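Local coordinates for 5' nucleotidase family protein (Staphylococcus aureus subsp. aureus, PDB 4Q7F) that belongs to the 5'-nucleotidase family and holds a manganese and a magnesium ion side by side in its calcineurin-like phosphoesterase domain, at residues G208-D213 / G246-Q251; I160-Q165 / I202-H207; D72-S77 / N109-Y114. All blocks are in the same frame, centred on the assembly; numbering follows the deposited sequence.

Interaction 1: G208-D213 / G246-Q251; sequences GGFEKD and GHQHRQ. With MG (magnesium ion), chain B; MN (manganese (II) ion), chain C.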
loop_
_atom_site.group_PDB
_atom_site.type_symbol
_atom_site.label_atom_id
_atom_site.label_comp_id
_atom_site.label_asym_id
_atom_site.label_seq_id
_atom_site.Cartn_x
_atom_site.Cartn_y
_atom_site.Cartn_z
ATOM N N GLY A 208 -9.581 3.765 -3.421
ATOM C CA GLY A 208 -9.901 3.832 -2.014
ATOM C C GLY A 208 -10.885 2.697 -1.802
ATOM O O GLY A 208 -11.317 2.051 -2.788
ATOM N N GLY A 209 -11.260 2.460 -0.551
ATOM C CA GLY A 209 -12.162 1.358 -0.228
ATOM C C GLY A 209 -13.362 1.688 0.639
ATOM O O GLY A 209 -13.903 2.803 0.590
ATOM N N PHE A 210 -13.758 0.712 1.453
ATOM C CA PHE A 210 -14.949 0.817 2.270
ATOM C C PHE A 210 -14.623 0.869 3.748
ATOM O O PHE A 210 -13.901 0.015 4.274
ATOM C CB PHE A 210 -15.893 -0.344 1.959
ATOM C CG PHE A 210 -16.216 -0.451 0.502
ATOM C CD1 PHE A 210 -17.008 0.512 -0.106
ATOM C CD2 PHE A 210 -15.671 -1.455 -0.275
ATOM C CE1 PHE A 210 -17.282 0.451 -1.461
ATOM C CE2 PHE A 210 -15.944 -1.524 -1.643
ATOM C CZ PHE A 210 -16.747 -0.566 -2.234
ATOM N N GLU A 211 -15.188 1.890 4.385
ATOM C CA GLU A 211 -14.997 2.174 5.804
ATOM C C GLU A 211 -16.084 1.524 6.673
ATOM O O GLU A 211 -15.969 1.491 7.912
ATOM C CB GLU A 211 -14.946 3.687 6.026
ATOM C CG GLU A 211 -16.264 4.460 5.893
ATOM C CD GLU A 211 -16.775 4.654 4.476
ATOM O OE1 GLU A 211 -16.349 3.927 3.555
ATOM O OE2 GLU A 211 -17.639 5.545 4.291
ATOM N N LYS A 212 -17.135 1.033 6.018
ATOM C CA LYS A 212 -18.231 0.313 6.677
ATOM C C LYS A 212 -18.533 -0.931 5.860
ATOM O O LYS A 212 -18.260 -0.971 4.656
ATOM C CB LYS A 212 -19.483 1.173 6.770
ATOM C CG LYS A 212 -19.377 2.313 7.758
ATOM C CD LYS A 212 -20.604 3.201 7.695
ATOM C CE LYS A 212 -20.510 4.336 8.690
ATOM N NZ LYS A 212 -21.708 5.209 8.605
ATOM N N ASP A 213 -19.080 -1.951 6.524
ATOM C CA ASP A 213 -19.454 -3.206 5.866
ATOM C C ASP A 213 -20.588 -2.900 4.897
ATOM O O ASP A 213 -21.573 -2.288 5.287
ATOM C CB ASP A 213 -19.911 -4.223 6.915
ATOM C CG ASP A 213 -20.445 -5.498 6.301
ATOM O OD1 ASP A 213 -19.707 -6.169 5.556
ATOM O OD2 ASP A 213 -21.608 -5.838 6.582
ATOM N N GLY A 246 -10.270 0.073 -4.797
ATOM C CA GLY A 246 -8.952 -0.547 -4.630
ATOM C C GLY A 246 -8.417 -0.171 -3.267
ATOM O O GLY A 246 -9.196 -0.035 -2.314
ATOM N N HIS A 247 -7.090 -0.023 -3.175
ATOM C CA HIS A 247 -6.393 0.456 -1.978
ATOM C C HIS A 247 -6.322 -0.469 -0.788
ATOM O O HIS A 247 -5.274 -0.555 -0.143
ATOM C CB HIS A 247 -7.001 1.801 -1.526
ATOM C CG HIS A 247 -6.335 2.409 -0.337
ATOM N ND1 HIS A 247 -5.020 2.819 -0.356
ATOM C CD2 HIS A 247 -6.805 2.719 0.896
ATOM C CE1 HIS A 247 -4.706 3.343 0.809
ATOM N NE2 HIS A 247 -5.770 3.293 1.589
ATOM N N GLN A 248 -7.434 -1.127 -0.471
ATOM C CA GLN A 248 -7.470 -2.022 0.663
ATOM C C GLN A 248 -7.017 -3.433 0.305
ATOM O O GLN A 248 -6.833 -4.243 1.205
ATOM C CB GLN A 248 -8.871 -2.046 1.267
ATOM C CG GLN A 248 -9.313 -0.726 1.902
ATOM C CD GLN A 248 -10.761 -0.803 2.392
ATOM O OE1 GLN A 248 -11.630 -1.304 1.682
ATOM N NE2 GLN A 248 -11.016 -0.328 3.600
ATOM N N HIS A 249 -6.848 -3.733 -1.000
ATOM C CA HIS A 249 -6.394 -5.056 -1.446
ATOM C C HIS A 249 -7.397 -6.171 -1.122
ATOM O O HIS A 249 -7.030 -7.343 -0.973
ATOM C CB HIS A 249 -5.054 -5.395 -0.820
ATOM C CG HIS A 249 -3.970 -4.424 -1.136
ATOM N ND1 HIS A 249 -2.656 -4.656 -0.807
ATOM C CD2 HIS A 249 -3.984 -3.265 -1.831
ATOM C CE1 HIS A 249 -1.916 -3.645 -1.228
ATOM N NE2 HIS A 249 -2.692 -2.810 -1.886
ATOM N N ARG A 250 -8.658 -5.806 -0.993
ATOM C CA ARG A 250 -9.706 -6.770 -0.721
ATOM C C ARG A 250 -10.283 -7.298 -2.035
ATOM O O ARG A 250 -10.095 -6.678 -3.088
ATOM C CB ARG A 250 -10.798 -6.092 0.072
ATOM C CG ARG A 250 -10.307 -5.564 1.408
ATOM C CD ARG A 250 -11.286 -4.578 1.989
ATOM N NE ARG A 250 -12.494 -5.245 2.436
ATOM C CZ ARG A 250 -13.521 -4.628 3.006
ATOM N NH1 ARG A 250 -13.517 -3.309 3.154
ATOM N NH2 ARG A 250 -14.576 -5.332 3.395
ATOM N N GLN A 251 -10.969 -8.450 -1.952
ATOM C CA GLN A 251 -11.591 -9.087 -3.106
ATOM C C GLN A 251 -13.095 -8.996 -2.954
ATOM O O GLN A 251 -13.706 -9.708 -2.140
ATOM C CB GLN A 251 -11.082 -10.510 -3.271
ATOM C CG GLN A 251 -9.571 -10.490 -3.462
ATOM C CD GLN A 251 -9.006 -11.767 -4.001
ATOM O OE1 GLN A 251 -9.688 -12.782 -4.072
ATOM N NE2 GLN A 251 -7.736 -11.722 -4.398
HETATM MG MG MG B . -3.211 2.369 -2.035
HETATM MN MN MN C . -2.022 -0.701 -2.710
HETATM O O HOH W 1 -15.685 -2.448 4.997
HETATM O O HOH W 2 -2.810 0.393 -0.891
HETATM O O HOH W 3 -0.479 -0.628 -0.821
#
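Q248 grips the backbone of F210 with both ends of its amide, from the loop that carries the Gly-His-X-His signature (G246 to H249) of calcineurin-like metallophosphoesterases. Its chain runs extended beyond CG (chi2 176°), which brings its amide to the backbone of 208-213. There F210 N donates to Q248 OE1 at 2.9 Å, and Q248 NE2 donates to F210 O at 3.0 Å, with that acceptor close to the amide plane. R250 NH1 is a second donor to Q248 OE1, at 3.1 Å; it and F210 N arrive from opposite faces of the amide, so the oxygen is clamped and the rotation of the group fixed. Packing is tight at the glycines. G209 CA comes within 3.3 Å of Q248 OE1. G246 N donates almost straight to G208 O at 3.0 Å. H247, packed through CB against G208 CA at 3.6 Å, binds the magnesium ion through ND1, while NE2 is hydrogen-bonded to E226. The contact is looser toward the partly exposed K212 and D213, where solvent mediates it: water 1 accepts from R250 NH1 at 3.0 Å and donates to F210 O at 3.1 Å.

Interaction 2: I160-Q165 / I202-H207; sequences IGLTTQ and IVVCYH. With MG (magnesium ion), chain B.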
loop_
_atom_site.group_PDB
_atom_site.type_symbol
_atom_site.label_atom_id
_atom_site.label_comp_id
_atom_site.label_asym_id
_atom_site.label_seq_id
_atom_site.Cartn_x
_atom_site.Cartn_y
_atom_site.Cartn_z
ATOM N N ILE A 160 -15.463 8.866 -13.776
ATOM C CA ILE A 160 -14.776 9.801 -12.919
ATOM C C ILE A 160 -13.752 9.048 -12.078
ATOM O O ILE A 160 -14.075 8.024 -11.478
ATOM C CB ILE A 160 -15.744 10.605 -12.019
ATOM C CG1 ILE A 160 -14.951 11.600 -11.168
ATOM C CG2 ILE A 160 -16.572 9.692 -11.120
ATOM C CD1 ILE A 160 -15.830 12.596 -10.418
ATOM N N GLY A 161 -12.517 9.561 -12.071
ATOM C CA GLY A 161 -11.414 8.998 -11.296
ATOM C C GLY A 161 -11.190 9.778 -10.008
ATOM O O GLY A 161 -11.134 11.007 -9.999
ATOM N N LEU A 162 -11.063 9.050 -8.914
ATOM C CA LEU A 162 -10.888 9.633 -7.595
ATOM C C LEU A 162 -9.855 8.866 -6.819
ATOM O O LEU A 162 -9.662 7.661 -7.042
ATOM C CB LEU A 162 -12.211 9.602 -6.839
ATOM C CG LEU A 162 -13.283 10.518 -7.421
ATOM C CD1 LEU A 162 -14.689 10.151 -6.952
ATOM C CD2 LEU A 162 -12.941 11.966 -7.117
ATOM N N THR A 163 -9.206 9.567 -5.891
ATOM C CA THR A 163 -8.140 8.990 -5.089
ATOM C C THR A 163 -8.332 9.288 -3.591
ATOM O O THR A 163 -8.821 10.351 -3.197
ATOM C CB THR A 163 -6.779 9.561 -5.550
ATOM O OG1 THR A 163 -6.550 9.254 -6.945
ATOM C CG2 THR A 163 -5.651 8.984 -4.728
ATOM N N THR A 164 -7.977 8.335 -2.757
ATOM C CA THR A 164 -8.030 8.559 -1.283
ATOM C C THR A 164 -7.384 9.910 -0.902
ATOM O O THR A 164 -6.256 10.242 -1.319
ATOM C CB THR A 164 -7.377 7.399 -0.519
ATOM O OG1 THR A 164 -7.384 7.672 0.909
ATOM C CG2 THR A 164 -5.941 7.176 -0.997
ATOM N N GLN A 165 -8.109 10.692 -0.109
ATOM C CA GLN A 165 -7.635 12.005 0.316
ATOM C C GLN A 165 -6.563 11.929 1.401
ATOM O O GLN A 165 -5.922 12.923 1.679
ATOM C CB GLN A 165 -8.805 12.825 0.886
ATOM C CG GLN A 165 -9.359 12.279 2.205
ATOM C CD GLN A 165 -10.643 12.957 2.634
ATOM O OE1 GLN A 165 -10.778 14.162 2.525
ATOM N NE2 GLN A 165 -11.589 12.180 3.145
ATOM N N ILE A 202 -22.860 5.803 -15.372
ATOM C CA ILE A 202 -21.799 6.399 -14.566
ATOM C C ILE A 202 -20.923 5.340 -13.911
ATOM O O ILE A 202 -21.417 4.411 -13.274
ATOM C CB ILE A 202 -22.392 7.331 -13.502
ATOM C CG1 ILE A 202 -23.019 8.540 -14.218
ATOM C CG2 ILE A 202 -21.311 7.775 -12.518
ATOM C CD1 ILE A 202 -23.948 9.364 -13.372
ATOM N N VAL A 203 -19.618 5.515 -14.088
ATOM C CA VAL A 203 -18.609 4.626 -13.566
ATOM C C VAL A 203 -17.666 5.439 -12.709
ATOM O O VAL A 203 -17.070 6.408 -13.173
ATOM C CB VAL A 203 -17.781 3.991 -14.710
ATOM C CG1 VAL A 203 -16.681 3.077 -14.171
ATOM C CG2 VAL A 203 -18.682 3.234 -15.669
ATOM N N VAL A 204 -17.567 5.062 -11.439
ATOM C CA VAL A 204 -16.661 5.699 -10.520
ATOM C C VAL A 204 -15.454 4.790 -10.307
ATOM O O VAL A 204 -15.622 3.615 -9.927
ATOM C CB VAL A 204 -17.317 5.930 -9.142
ATOM C CG1 VAL A 204 -16.290 6.499 -8.182
ATOM C CG2 VAL A 204 -18.517 6.859 -9.259
ATOM N N CYS A 205 -14.254 5.302 -10.569
ATOM C CA CYS A 205 -13.023 4.544 -10.310
ATOM C C CYS A 205 -12.312 5.255 -9.178
ATOM O O CYS A 205 -11.658 6.280 -9.370
ATOM C CB CYS A 205 -12.105 4.428 -11.513
ATOM S SG CYS A 205 -12.806 3.515 -12.893
ATOM N N TYR A 206 -12.454 4.686 -7.992
ATOM C CA TYR A 206 -11.921 5.254 -6.776
ATOM C C TYR A 206 -10.789 4.435 -6.214
ATOM O O TYR A 206 -10.978 3.270 -5.886
ATOM C CB TYR A 206 -13.076 5.314 -5.776
ATOM C CG TYR A 206 -12.742 5.727 -4.358
ATOM C CD1 TYR A 206 -11.957 6.846 -4.087
ATOM C CD2 TYR A 206 -13.311 5.051 -3.284
ATOM C CE1 TYR A 206 -11.709 7.241 -2.778
ATOM C CE2 TYR A 206 -13.068 5.433 -1.985
ATOM C CZ TYR A 206 -12.271 6.528 -1.733
ATOM O OH TYR A 206 -12.050 6.890 -0.430
ATOM N N HIS A 207 -9.592 5.015 -6.144
ATOM C CA HIS A 207 -8.521 4.313 -5.520
ATOM C C HIS A 207 -8.688 4.543 -4.016
ATOM O O HIS A 207 -8.075 5.420 -3.456
ATOM C CB HIS A 207 -7.150 4.768 -5.932
ATOM C CG HIS A 207 -6.093 3.896 -5.353
ATOM N ND1 HIS A 207 -5.682 2.742 -5.968
ATOM C CD2 HIS A 207 -5.467 3.927 -4.155
ATOM C CE1 HIS A 207 -4.789 2.135 -5.214
ATOM N NE2 HIS A 207 -4.645 2.829 -4.108
HETATM MG MG MG B . -3.211 2.369 -2.035
HETATM O O HOH W 4 -10.775 9.147 0.559
HETATM O O HOH W 2 -2.810 0.393 -0.891
#
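L162 O accepts the N-H of H207 at 2.8 Å (N-H...O 164°), and the histidine side chain can be followed outward from this bond. H207 CB stays 4.0 Å from L162 O. CG, anti to the backbone N (chi1 -174°), heads a ring that is aimed past the paired backbones at the magnesium ion. CD2 and CE1 of H207, either side of NE2, are almost equally far from the metal (3.5 and 3.6 Å), which therefore lies near the bisector at NE2. That tip nitrogen binds magnesium in the ring plane at 2.6 Å. With ND1 hydrogen-bonded to N70 O, both ring nitrogens are engaged, which would fix the ring's rotation. Strands 155-163 and 201-207 are parallel neighbours in a mixed six-stranded sheet of the calcineurin-like fold, joined by a beta-alpha-beta crossover through helix 184-198; their segments run 16° apart. The bonds alternate as parallel pairing requires: I160 N to V203 O, C205 N to I160 O, L162 N to C205 O. The last, T164 N to H207 O at 3.0 Å, extends the pairing into the loop. On the face shared by I160, L162, V204 and Y206, I160 CG2 and V204 CG2 lie side by side 3.9 Å apart. Y206 CD1 touches L162 CB at 3.9 Å, while Y206 OH reaches E228 N and, through water 4, Q165 N.

Interaction 3: D72-S77 / N109-Y114; sequences DFLQGS and NHEFNY. With MG (magnesium ion), chain B; MN (manganese (II) ion), chain C; 3D1 ((2R,3S,5R)-5-(6-amino-9H-purin-9-yl)-tetrahydro-2-(hydroxymethyl)furan-3-ol), chain D.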
loop_
_atom_site.group_PDB
_atom_site.type_symbol
_atom_site.label_atom_id
_atom_site.label_comp_id
_atom_site.label_asym_id
_atom_site.label_seq_id
_atom_site.Cartn_x
_atom_site.Cartn_y
_atom_site.Cartn_z
ATOM N N ASP A 72 -1.873 2.429 -7.717
ATOM C CA ASP A 72 -0.817 1.696 -7.009
ATOM C C ASP A 72 -0.123 0.783 -7.981
ATOM O O ASP A 72 -0.018 -0.436 -7.763
ATOM C CB ASP A 72 -1.333 0.946 -5.769
ATOM C CG ASP A 72 -1.418 1.845 -4.533
ATOM O OD1 ASP A 72 -1.172 3.073 -4.659
ATOM O OD2 ASP A 72 -1.742 1.326 -3.440
ATOM N N PHE A 73 0.372 1.391 -9.049
ATOM C CA PHE A 73 1.064 0.670 -10.098
ATOM C C PHE A 73 2.541 1.024 -10.223
ATOM O O PHE A 73 3.298 0.315 -10.875
ATOM C CB PHE A 73 0.408 0.941 -11.466
ATOM C CG PHE A 73 0.538 2.366 -11.957
ATOM C CD1 PHE A 73 1.628 2.756 -12.722
ATOM C CD2 PHE A 73 -0.429 3.305 -11.664
ATOM C CE1 PHE A 73 1.745 4.044 -13.167
ATOM C CE2 PHE A 73 -0.330 4.592 -12.129
ATOM C CZ PHE A 73 0.767 4.970 -12.875
ATOM N N LEU A 74 2.968 2.089 -9.586
ATOM C CA LEU A 74 4.338 2.578 -9.777
ATOM C C LEU A 74 5.316 2.170 -8.695
ATOM O O LEU A 74 6.521 2.297 -8.863
ATOM C CB LEU A 74 4.255 4.100 -9.928
ATOM C CG LEU A 74 5.442 4.901 -10.419
ATOM C CD1 LEU A 74 5.889 4.436 -11.795
ATOM C CD2 LEU A 74 5.009 6.366 -10.446
ATOM N N GLN A 75 4.800 1.657 -7.589
ATOM C CA GLN A 75 5.627 1.233 -6.459
ATOM C C GLN A 75 5.092 -0.072 -5.890
ATOM O O GLN A 75 3.901 -0.367 -5.999
ATOM C CB GLN A 75 5.586 2.316 -5.369
ATOM C CG GLN A 75 6.439 2.055 -4.116
ATOM C CD GLN A 75 5.815 1.075 -3.126
ATOM O OE1 GLN A 75 4.599 0.858 -3.115
ATOM N NE2 GLN A 75 6.653 0.486 -2.275
ATOM N N GLY A 76 5.974 -0.867 -5.290
ATOM C CA GLY A 76 5.523 -2.041 -4.602
ATOM C C GLY A 76 6.443 -3.217 -4.607
ATOM O O GLY A 76 6.694 -3.791 -3.579
ATOM N N SER A 77 6.974 -3.560 -5.766
ATOM C CA SER A 77 7.766 -4.757 -5.878
ATOM C C SER A 77 9.241 -4.438 -6.033
ATOM O O SER A 77 9.590 -3.302 -6.286
ATOM C CB SER A 77 7.312 -5.516 -7.116
ATOM O OG SER A 77 7.784 -4.877 -8.296
ATOM N N ASN A 109 -2.100 6.140 -3.861
ATOM C CA ASN A 109 -1.185 6.866 -3.013
ATOM C C ASN A 109 0.294 6.588 -3.267
ATOM O O ASN A 109 1.124 7.486 -3.123
ATOM C CB ASN A 109 -1.494 6.638 -1.517
ATOM C CG ASN A 109 -1.470 5.171 -1.132
ATOM O OD1 ASN A 109 -2.322 4.391 -1.566
ATOM N ND2 ASN A 109 -0.539 4.804 -0.261
ATOM N N HIS A 110 0.626 5.354 -3.616
ATOM C CA HIS A 110 2.015 4.964 -3.873
ATOM C C HIS A 110 2.611 5.543 -5.141
ATOM O O HIS A 110 3.826 5.483 -5.343
ATOM C CB HIS A 110 2.174 3.433 -3.766
ATOM C CG HIS A 110 1.905 2.922 -2.390
ATOM N ND1 HIS A 110 2.815 3.062 -1.368
ATOM C CD2 HIS A 110 0.813 2.334 -1.842
ATOM C CE1 HIS A 110 2.311 2.557 -0.256
ATOM N NE2 HIS A 110 1.086 2.134 -0.512
ATOM N N GLU A 111 1.769 6.117 -6.000
ATOM C CA GLU A 111 2.281 6.832 -7.167
ATOM C C GLU A 111 3.111 8.055 -6.804
ATOM O O GLU A 111 3.843 8.576 -7.646
ATOM C CB GLU A 111 1.155 7.245 -8.110
ATOM C CG GLU A 111 0.964 6.263 -9.256
ATOM C CD GLU A 111 0.342 4.966 -8.809
ATOM O OE1 GLU A 111 1.094 3.988 -8.653
ATOM O OE2 GLU A 111 -0.878 4.943 -8.579
ATOM N N PHE A 112 2.990 8.521 -5.550
ATOM C CA PHE A 112 3.746 9.670 -5.070
ATOM C C PHE A 112 5.044 9.296 -4.321
ATOM O O PHE A 112 5.876 10.165 -4.071
ATOM C CB PHE A 112 2.838 10.528 -4.161
ATOM C CG PHE A 112 1.623 11.077 -4.875
ATOM C CD1 PHE A 112 1.682 12.306 -5.536
ATOM C CD2 PHE A 112 0.425 10.353 -4.915
ATOM C CE1 PHE A 112 0.575 12.816 -6.197
ATOM C CE2 PHE A 112 -0.683 10.849 -5.597
ATOM C CZ PHE A 112 -0.615 12.094 -6.215
ATOM N N ASN A 113 5.214 8.009 -3.987
ATOM C CA ASN A 113 6.353 7.513 -3.212
ATOM C C ASN A 113 7.732 7.900 -3.706
ATOM O O ASN A 113 8.659 7.899 -2.925
ATOM C CB ASN A 113 6.355 5.964 -3.138
ATOM C CG ASN A 113 5.370 5.384 -2.116
ATOM O OD1 ASN A 113 5.356 4.162 -1.917
ATOM N ND2 ASN A 113 4.584 6.228 -1.449
ATOM N N TYR A 114 7.887 8.162 -4.998
ATOM C CA TYR A 114 9.204 8.493 -5.537
ATOM C C TYR A 114 9.337 9.942 -5.979
ATOM O O TYR A 114 10.275 10.286 -6.701
ATOM C CB TYR A 114 9.515 7.580 -6.728
ATOM C CG TYR A 114 9.524 6.098 -6.404
ATOM C CD1 TYR A 114 10.484 5.561 -5.559
ATOM C CD2 TYR A 114 8.587 5.236 -6.965
ATOM C CE1 TYR A 114 10.509 4.212 -5.272
ATOM C CE2 TYR A 114 8.601 3.880 -6.689
ATOM C CZ TYR A 114 9.562 3.370 -5.850
ATOM O OH TYR A 114 9.579 2.012 -5.585
HETATM MG MG MG B . -3.211 2.369 -2.035
HETATM MN MN MN C . -2.022 -0.701 -2.710
HETATM O "O5'" 3D1 D . -3.174 2.724 4.334
HETATM C "C5'" 3D1 D . -1.754 2.699 4.445
HETATM C "C4'" 3D1 D . -1.111 2.550 3.077
HETATM O "O4'" 3D1 D . 0.274 2.805 3.251
HETATM C "C1'" 3D1 D . 1.061 1.626 3.055
HETATM N N9 3D1 D . 2.113 1.559 4.105
HETATM C C4 3D1 D . 3.273 2.188 3.972
HETATM N N3 3D1 D . 3.804 2.969 3.003
HETATM C C2 3D1 D . 5.039 3.485 3.146
HETATM N N1 3D1 D . 5.805 3.271 4.250
HETATM C C6 3D1 D . 5.389 2.512 5.288
HETATM N N6 3D1 D . 6.187 2.327 6.376
HETATM C C5 3D1 D . 4.036 1.921 5.202
HETATM N N7 3D1 D . 3.258 1.131 5.970
HETATM C C8 3D1 D . 2.091 0.925 5.308
HETATM C "C2'" 3D1 D . 0.086 0.459 2.992
HETATM C "C3'" 3D1 D . -1.159 1.152 2.471
HETATM O "O3'" 3D1 D . -1.068 1.234 1.033
HETATM O O HOH W 5 8.842 -0.725 -4.583
HETATM O O HOH W 2 -2.810 0.393 -0.891
HETATM O O HOH W 3 -0.479 -0.628 -0.821
#
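The F73 ring and the E111 carboxylate are stacked, their planes 20° apart, with E111 OE1 3.4 Å above the F73 ring plane and offset toward its rim. N109 ND2 lies over one face of the H110 ring, while D72, N113 OD1 and the 3D1 ligand sit at its edge. Q75 CB and CG pack against the Y114 ring and hydroxyl, and L74 O lies at that ring's edge. A chi2 bend (72°) turns the E111 carboxylate to the backbone of 72-74. E111 OE2 accepts D72 N at 2.8 Å through its syn lone pair, and also G108 N. E111 OE1 takes F73 N at 2.7 Å and L74 N at 2.8 Å, both from one face. D72 OD1 accepts H110 N at 3.1 Å, and its OD2 bridges the metals, 2.2 Å from manganese and 2.3 Å from magnesium, which N109 OD1 also binds. H110 ND1 donates nearly straight (170°) to N113 OD1, orienting NE2 to 3D1 O3' at 2.8 Å. Four N-H groups would favour an ionised E111 despite the nearby D72 carboxylate; its bond to D72 N is consistent with a second-shell role in placing D72.

How the interactions relate
Interaction 3 (72-77 with 109-114) comes first along the chain, followed by interaction 2 and then interaction 1, all within the calcineurin-like phosphoesterase range. Their centres lie about 13 Å (1 and 2), 17 Å (2 and 3) and 18 Å (1 and 3) apart, yet all three converge on the magnesium ion and water 2. Interaction 2 lies in the six-stranded sheet, and interaction 1 joins the loops that follow its strands 201-207 and 242-244. Interaction 3 joins loops after strands 65-69 and 104-105 of the five-stranded sheet. The two-metal site therefore sits where both sheets deliver ligands; D27 and H29 complete the protein ligands of manganese, beside D72, H249 and two waters.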